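Local coordinates for protein GCN5-related N-acetyltransferase (Kribbella flavida, PDB 4H89) that probably transfers an acyl group, most likely acetyl from acetyl-coenzyme A as in other GCN5-related N-acetyltransferases, to an acceptor substrate, at residues P24-R27 against E28-A32. Residues are numbered along the deposited sequence; the frame is centred on the assembly and turned at random.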
ATOM      1  N   PRO A  24      16.794 -15.306  -6.756  1.00 15.61           N
ATOM      2  CA  PRO A  24      16.202 -15.796  -8.014  1.00 17.22           C
ATOM      3  C   PRO A  24      14.712 -15.965  -7.986  1.00 16.33           C
ATOM      4  O   PRO A  24      14.082 -15.868  -9.047  1.00 18.08           O
ATOM      5  CB  PRO A  24      16.945 -17.114  -8.296  1.00 21.11           C
ATOM      6  CG  PRO A  24      17.816 -17.391  -7.123  1.00 23.63           C
ATOM      7  CD  PRO A  24      17.842 -16.195  -6.226  1.00 18.16           C
ATOM      8  N   PHE A  25      14.108 -16.232  -6.821  1.00 18.87           N
ATOM      9  CA  PHE A  25      12.638 -16.303  -6.767  1.00 17.58           C
ATOM     10  C   PHE A  25      12.018 -14.996  -7.111  1.00 17.92           C
ATOM     11  O   PHE A  25      11.026 -14.933  -7.805  1.00 18.50           O
ATOM     12  CB  PHE A  25      12.078 -16.639  -5.370  1.00 20.74           C
ATOM     13  CG  PHE A  25      12.653 -17.852  -4.716  1.00 18.32           C
ATOM     14  CD1 PHE A  25      13.283 -18.834  -5.445  1.00 19.96           C
ATOM     15  CD2 PHE A  25      12.533 -17.986  -3.324  1.00 20.45           C
ATOM     16  CE1 PHE A  25      13.827 -19.932  -4.825  1.00 21.40           C
ATOM     17  CE2 PHE A  25      13.102 -19.076  -2.693  1.00 20.63           C
ATOM     18  CZ  PHE A  25      13.722 -20.065  -3.450  1.00 20.33           C
ATOM     19  N   PHE A  26      12.573 -13.939  -6.524  1.00 17.91           N
ATOM     20  CA  PHE A  26      12.124 -12.594  -6.793  1.00 17.98           C
ATOM     21  C   PHE A  26      12.196 -12.295  -8.273  1.00 15.35           C
ATOM     22  O   PHE A  26      11.247 -11.800  -8.890  1.00 17.70           O
ATOM     23  CB  PHE A  26      12.890 -11.570  -5.929  1.00 17.10           C
ATOM     24  CG  PHE A  26      12.556 -10.168  -6.273  1.00 16.88           C
ATOM     25  CD1 PHE A  26      11.361  -9.607  -5.858  1.00 23.19           C
ATOM     26  CD2 PHE A  26      13.374  -9.402  -7.046  1.00 19.32           C
ATOM     27  CE1 PHE A  26      11.030  -8.310  -6.174  1.00 24.92           C
ATOM     28  CE2 PHE A  26      13.013  -8.103  -7.404  1.00 22.21           C
ATOM     29  CZ  PHE A  26      11.852  -7.559  -6.959  1.00 22.91           C
ATOM     30  N   ARG A  27      13.359 -12.543  -8.865  1.00 15.72           N
ATOM     31  CA  ARG A  27      13.525 -12.326 -10.304  1.00 15.57           C
ATOM     32  C   ARG A  27      12.520 -13.111 -11.146  1.00 15.54           C
ATOM     33  O   ARG A  27      11.972 -12.531 -12.106  1.00 16.52           O
ATOM     34  CB  ARG A  27      14.951 -12.602 -10.741  1.00 15.14           C
ATOM     35  CG  ARG A  27      15.982 -11.700 -10.113  1.00 16.06           C
ATOM     36  CD  ARG A  27      15.789 -10.222 -10.413  1.00 16.77           C
ATOM     37  NE  ARG A  27      16.876  -9.458  -9.839  1.00 16.72           N
ATOM     38  CZ  ARG A  27      16.840  -8.153  -9.641  1.00 15.82           C
ATOM     39  NH1 ARG A  27      15.777  -7.434  -9.901  1.00 16.73           N
ATOM     40  NH2 ARG A  27      17.872  -7.552  -9.087  1.00 16.51           N
ATOM     41  N   GLU A  28      12.260 -14.385 -10.790  0.50 17.49           N
ATOM     42  CA  GLU A  28      11.262 -15.224 -11.513  0.50 17.94           C
ATOM     43  C   GLU A  28       9.908 -14.518 -11.463  0.50 18.24           C
ATOM     44  O   GLU A  28       9.247 -14.332 -12.485  0.50 17.27           O
ATOM     45  CB  GLU A  28      11.060 -16.637 -10.884  0.50 23.27           C
ATOM     46  CG  GLU A  28      12.224 -17.649 -10.911  0.50 28.53           C
ATOM     47  CD  GLU A  28      11.956 -19.056 -10.253  0.50 29.28           C
ATOM     48  OE1 GLU A  28      11.293 -19.245  -9.170  0.50 32.83           O
ATOM     49  OE2 GLU A  28      12.475 -20.036 -10.814  0.50 39.88           O
ATOM     50  N   ILE A  29       9.510 -14.067 -10.268  1.00 19.79           N
ATOM     51  CA  ILE A  29       8.184 -13.437 -10.118  1.00 20.83           C
ATOM     52  C   ILE A  29       8.017 -12.173 -10.938  1.00 22.57           C
ATOM     53  O   ILE A  29       6.991 -12.003 -11.590  1.00 24.29           O
ATOM     54  CB  ILE A  29       7.851 -13.162  -8.637  1.00 26.73           C
ATOM     55  CG1 ILE A  29       7.512 -14.496  -7.953  1.00 31.82           C
ATOM     56  CG2 ILE A  29       6.709 -12.152  -8.470  1.00 30.29           C
ATOM     57  CD1 ILE A  29       7.513 -14.455  -6.432  1.00 36.44           C
ATOM     58  N   VAL A  30       9.028 -11.290 -10.947  1.00 20.79           N
ATOM     59  CA  VAL A  30       8.979 -10.091 -11.765  1.00 22.28           C
ATOM     60  C   VAL A  30       8.921 -10.448 -13.247  1.00 20.74           C
ATOM     61  O   VAL A  30       8.115  -9.897 -13.999  1.00 23.74           O
ATOM     62  CB  VAL A  30      10.154  -9.172 -11.477  1.00 20.99           C
ATOM     63  CG1 VAL A  30      10.205  -7.985 -12.436  1.00 26.31           C
ATOM     64  CG2 VAL A  30      10.113  -8.711 -10.046  1.00 23.86           C
ATOM     65  N   SER A  31       9.778 -11.370 -13.669  0.60 18.05           N
ATOM     66  CA  SER A  31       9.792 -11.812 -15.064  0.60 20.45           C
ATOM     67  C   SER A  31       8.444 -12.375 -15.542  0.60 20.52           C
ATOM     68  O   SER A  31       7.985 -12.037 -16.639  0.60 23.45           O
ATOM     69  CB  SER A  31      10.890 -12.851 -15.268  0.60 21.30           C
ATOM     70  OG  SER A  31      10.928 -13.249 -16.624  0.60 28.98           O
ATOM     71  N   ALA A  32       7.813 -13.220 -14.725  1.00 18.22           N
ATOM     72  CA  ALA A  32       6.562 -13.865 -15.122  1.00 21.00           C
ATOM     73  C   ALA A  32       5.444 -12.838 -15.171  1.00 21.19           C
ATOM     74  O   ALA A  32       4.596 -12.871 -16.072  1.00 23.69           O
ATOM     75  CB  ALA A  32       6.238 -15.021 -14.180  1.00 20.71           C
TER
HETATM   76  O   HOH W   1       9.345 -17.552  -7.794  1.00 54.52           O
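V30, one turn after F26 on the same helix, lays its CG2 methyl over one face of the F26 ring. The methyl is 4.0 Å from the ring centroid and 22° off the ring normal, a CH-pi contact displaced toward the rim, where CG2 comes to 3.7 Å from F26 CZ. Two torsions bring the partners together: F26 swings CG anti to its backbone N (chi1 174°), and V30 keeps CG2 beside its own backbone N, facing back along the helix. The same methyl also rests 3.5 Å from F26 O, which accepts the V30 N-H (3.1 Å, V30 N to F26 O). At the ring edge, in its plane, lies the NH1 end of R27, whose chain bends at chi2.

On another side of the helix, E28 leans back toward the preceding turn, E28 CG lying 3.2 Å from P24 O. That oxygen also receives the E28 N-H. In the conformer described, one of two, the chain is extended beyond CG, and a water lies within hydrogen-bonding distance of E28 OE1 (2.9 Å) and F25 O (3.1 Å). It may donate to either, and F25 O also accepts the backbone N-H of I29.

Successive i to i+4 bonds, from E28 N to P24 O through S31 N to R27 O, run through the last nine residues of helix 19-32, the first helix of the GNAT fold, which packs on the mixed beta-sheet. F25, F26 and I29 all touch M95 of strand 89-96, and E28 OE1 tentatively makes a weak hydrogen bond to the backbone N of A98 just beyond that strand. Y38 sets its ring edge-to-face with F26 and also touches V30, while R27 NH2 is held by a salt bridge to D44 and a hydrogen bond to L42 O.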